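Local coordinates for protein toll-like receptor 13 (Mus musculus, PDB 4Z0C) that recognises and binds bacterial 23S rRNA as an innate immune receptor, signalling through MYD88 and TRAF6 to activate NF-kappa-B, at residues V564-H568 against H569-P573. Sequence-based numbering, arbitrary orientation.
Sequences VFLDH and HQFDP. With nucleotides of chain D.
The side-chain amide of Gln570 turns back to the backbone of His568, just after strand 564-566. Bent at its second torsion (chi2 94°), the chain brings OE1 to the backbone of His568, whose N donates to OE1 at 3.0 Å, in the carbonyl plane and on a lone pair, although the N-H points only moderately straight at it (140°). The other end of the amide, NE2, bonds to Val542 O in the preceding turn of the solenoid and, weakly, to a water that also donates to Phe565 O and accepts from Asp567 N.

The remaining contacts are apolar. Leu566 sends CD2 against Gln570 CB at 3.7 Å, and its CD1 meets CZ of Phe571 at the same distance; the leucine and phenylalanine side chains cross at about a right angle, and both also touch Leu598.

Phe565 and Asp567 meet the RNA. C10 of chain D lays its base over one face of the Phe565 ring, with C5 over the ring centre, 3.6 Å above its plane, while C10 N4 donates an almost straight bond to Asp567 OD1 at 3.1 Å. His569 to Asp572 form a type I turn, closed by Asp572 N bonding to His569 O. This is a leucine-rich repeat of the receptor ectodomain, LRR 22, whose leucine and phenylalanine fill the solenoid interior while Phe565 and Asp567 bind a cytidine of the single-stranded RNA.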
ATOM      1  N   VAL A 564       1.633 -15.728   7.123  1.00 24.75           N
ATOM      2  CA  VAL A 564       2.379 -15.719   8.380  1.00 27.62           C
ATOM      3  C   VAL A 564       2.774 -17.153   8.673  1.00 30.76           C
ATOM      4  O   VAL A 564       1.913 -18.010   8.834  1.00 32.08           O
ATOM      5  CB  VAL A 564       1.549 -15.187   9.586  1.00 22.70           C
ATOM      6  CG1 VAL A 564       2.437 -15.056  10.808  1.00 23.38           C
ATOM      7  CG2 VAL A 564       0.929 -13.842   9.283  1.00 15.35           C
ATOM      8  N   PHE A 565       4.073 -17.424   8.699  1.00 32.63           N
ATOM      9  CA  PHE A 565       4.565 -18.763   8.980  1.00 27.70           C
ATOM     10  C   PHE A 565       5.367 -18.734  10.270  1.00 27.61           C
ATOM     11  O   PHE A 565       6.473 -18.190  10.315  1.00 26.97           O
ATOM     12  CB  PHE A 565       5.439 -19.286   7.832  1.00 24.99           C
ATOM     13  CG  PHE A 565       4.774 -19.225   6.481  1.00 26.62           C
ATOM     14  CD1 PHE A 565       3.492 -19.711   6.296  1.00 21.60           C
ATOM     15  CD2 PHE A 565       5.425 -18.641   5.400  1.00 28.52           C
ATOM     16  CE1 PHE A 565       2.875 -19.638   5.049  1.00 21.95           C
ATOM     17  CE2 PHE A 565       4.818 -18.570   4.149  1.00 21.88           C
ATOM     18  CZ  PHE A 565       3.540 -19.068   3.972  1.00 15.82           C
ATOM     19  N   LEU A 566       4.798 -19.329  11.311  1.00 28.81           N
ATOM     20  CA  LEU A 566       5.444 -19.464  12.610  1.00 32.30           C
ATOM     21  C   LEU A 566       5.724 -20.964  12.813  1.00 35.79           C
ATOM     22  O   LEU A 566       4.960 -21.676  13.461  1.00 41.75           O
ATOM     23  CB  LEU A 566       4.520 -18.886  13.704  1.00 31.90           C
ATOM     24  CG  LEU A 566       4.300 -17.362  13.620  1.00 28.67           C
ATOM     25  CD1 LEU A 566       2.881 -16.919  14.008  1.00 21.25           C
ATOM     26  CD2 LEU A 566       5.327 -16.646  14.481  1.00 31.43           C
ATOM     27  N   ASP A 567       6.823 -21.431  12.222  1.00 38.42           N
ATOM     28  CA  ASP A 567       7.140 -22.851  12.128  1.00 35.19           C
ATOM     29  C   ASP A 567       7.736 -23.416  13.399  1.00 38.41           C
ATOM     30  O   ASP A 567       7.668 -24.615  13.632  1.00 40.86           O
ATOM     31  CB  ASP A 567       8.146 -23.124  11.000  1.00 38.35           C
ATOM     32  CG  ASP A 567       7.666 -22.656   9.643  1.00 37.81           C
ATOM     33  OD1 ASP A 567       6.441 -22.572   9.408  1.00 37.28           O
ATOM     34  OD2 ASP A 567       8.539 -22.414   8.790  1.00 37.85           O
ATOM     35  N   HIS A 568       8.366 -22.566  14.198  1.00 37.79           N
ATOM     36  CA  HIS A 568       9.176 -23.062  15.307  1.00 39.42           C
ATOM     37  C   HIS A 568       8.618 -22.697  16.697  1.00 40.83           C
ATOM     38  O   HIS A 568       7.487 -23.053  17.017  1.00 33.22           O
ATOM     39  CB  HIS A 568      10.620 -22.591  15.126  1.00 38.63           C
ATOM     40  CG  HIS A 568      11.197 -22.948  13.791  1.00 43.95           C
ATOM     41  ND1 HIS A 568      11.399 -24.252  13.389  1.00 42.45           N
ATOM     42  CD2 HIS A 568      11.580 -22.169  12.747  1.00 40.84           C
ATOM     43  CE1 HIS A 568      11.902 -24.264  12.168  1.00 37.61           C
ATOM     44  NE2 HIS A 568      12.018 -23.011  11.757  1.00 43.15           N
ATOM     45  N   HIS A 569       9.394 -21.992  17.514  1.00 39.81           N
ATOM     46  CA  HIS A 569       8.913 -21.614  18.843  1.00 36.61           C
ATOM     47  C   HIS A 569       9.070 -20.116  19.096  1.00 34.54           C
ATOM     48  O   HIS A 569       9.566 -19.682  20.143  1.00 28.71           O
ATOM     49  CB  HIS A 569       9.590 -22.457  19.918  1.00 33.77           C
ATOM     50  CG  HIS A 569       9.045 -23.851  20.002  1.00 58.82           C
ATOM     51  ND1 HIS A 569       9.830 -24.948  20.285  1.00 69.00           N
ATOM     52  CD2 HIS A 569       7.787 -24.324  19.820  1.00 64.20           C
ATOM     53  CE1 HIS A 569       9.078 -26.036  20.285  1.00 71.21           C
ATOM     54  NE2 HIS A 569       7.836 -25.685  20.001  1.00 67.15           N
ATOM     55  N   GLN A 570       8.600 -19.345  18.119  1.00 36.23           N
ATOM     56  CA  GLN A 570       8.746 -17.891  18.083  1.00 33.72           C
ATOM     57  C   GLN A 570       8.110 -17.147  19.254  1.00 32.49           C
ATOM     58  O   GLN A 570       8.582 -16.076  19.617  1.00 35.02           O
ATOM     59  CB  GLN A 570       8.201 -17.348  16.761  1.00 35.43           C
ATOM     60  CG  GLN A 570       9.176 -17.481  15.595  1.00 33.31           C
ATOM     61  CD  GLN A 570       9.009 -18.747  14.753  1.00 30.32           C
ATOM     62  OE1 GLN A 570       8.343 -19.714  15.142  1.00 25.03           O
ATOM     63  NE2 GLN A 570       9.625 -18.735  13.570  1.00 30.71           N
ATOM     64  N   PHE A 571       7.050 -17.703  19.842  1.00 28.73           N
ATOM     65  CA  PHE A 571       6.357 -17.028  20.939  1.00 26.27           C
ATOM     66  C   PHE A 571       6.934 -17.331  22.322  1.00 26.99           C
ATOM     67  O   PHE A 571       6.469 -16.784  23.313  1.00 33.23           O
ATOM     68  CB  PHE A 571       4.849 -17.319  20.915  1.00 22.88           C
ATOM     69  CG  PHE A 571       4.142 -16.724  19.731  1.00 26.64           C
ATOM     70  CD1 PHE A 571       4.729 -15.687  19.004  1.00 21.60           C
ATOM     71  CD2 PHE A 571       2.908 -17.204  19.330  1.00 25.78           C
ATOM     72  CE1 PHE A 571       4.089 -15.148  17.900  1.00 22.85           C
ATOM     73  CE2 PHE A 571       2.263 -16.670  18.225  1.00 21.31           C
ATOM     74  CZ  PHE A 571       2.852 -15.646  17.509  1.00 18.71           C
ATOM     75  N   ASP A 572       7.965 -18.167  22.388  1.00 26.80           N
ATOM     76  CA  ASP A 572       8.544 -18.541  23.682  1.00 26.98           C
ATOM     77  C   ASP A 572       8.995 -17.398  24.586  1.00 28.08           C
ATOM     78  O   ASP A 572       8.870 -17.506  25.809  1.00 35.79           O
ATOM     79  CB  ASP A 572       9.668 -19.563  23.518  1.00 40.64           C
ATOM     80  CG  ASP A 572       9.156 -20.995  23.423  1.00 48.23           C
ATOM     81  OD1 ASP A 572       7.933 -21.191  23.218  1.00 41.78           O
ATOM     82  OD2 ASP A 572       9.991 -21.927  23.532  1.00 57.62           O
ATOM     83  N   PRO A 573       9.521 -16.301  24.004  1.00 34.66           N
ATOM     84  CA  PRO A 573       9.903 -15.185  24.881  1.00 25.72           C
ATOM     85  C   PRO A 573       8.719 -14.396  25.427  1.00 30.64           C
ATOM     86  O   PRO A 573       8.904 -13.678  26.406  1.00 32.80           O
ATOM     87  CB  PRO A 573      10.743 -14.284  23.958  1.00 26.99           C
ATOM     88  CG  PRO A 573      11.202 -15.185  22.848  1.00 23.45           C
ATOM     89  CD  PRO A 573      10.077 -16.131  22.644  1.00 32.10           C
TER
ATOM     90  P     C D  10       8.013 -22.493  -1.140  1.00 39.18           P
ATOM     91  OP1   C D  10       9.352 -22.997  -1.512  1.00 39.37           O
ATOM     92  OP2   C D  10       6.934 -23.461  -0.801  1.00 38.69           O
ATOM     93  O5'   C D  10       8.205 -21.495   0.080  1.00 37.42           O
ATOM     94  C5'   C D  10       9.097 -20.393  -0.036  1.00 28.15           C
ATOM     95  C4'   C D  10      10.115 -20.400   1.070  1.00 32.27           C
ATOM     96  O4'   C D  10       9.428 -20.199   2.337  1.00 27.40           O
ATOM     97  C3'   C D  10      10.924 -21.696   1.214  1.00 32.05           C
ATOM     98  O3'   C D  10      12.271 -21.384   1.571  1.00 43.05           O
ATOM     99  C2'   C D  10      10.234 -22.402   2.380  1.00 28.84           C
ATOM    100  O2'   C D  10      11.079 -23.257   3.117  1.00 23.56           O
ATOM    101  C1'   C D  10       9.777 -21.223   3.240  1.00 29.64           C
ATOM    102  N1    C D  10       8.611 -21.537   4.073  1.00 32.06           N
ATOM    103  C2    C D  10       8.798 -21.743   5.448  1.00 31.69           C
ATOM    104  O2    C D  10       9.924 -21.622   5.953  1.00 30.99           O
ATOM    105  N3    C D  10       7.736 -22.065   6.209  1.00 30.09           N
ATOM    106  C4    C D  10       6.532 -22.198   5.657  1.00 37.20           C
ATOM    107  N4    C D  10       5.520 -22.520   6.479  1.00 44.98           N
ATOM    108  C5    C D  10       6.311 -22.005   4.260  1.00 30.90           C
ATOM    109  C6    C D  10       7.367 -21.673   3.508  1.00 31.77           C
TER
HETATM  110  O   HOH W   1       8.785 -19.693  10.838  1.00 27.42           O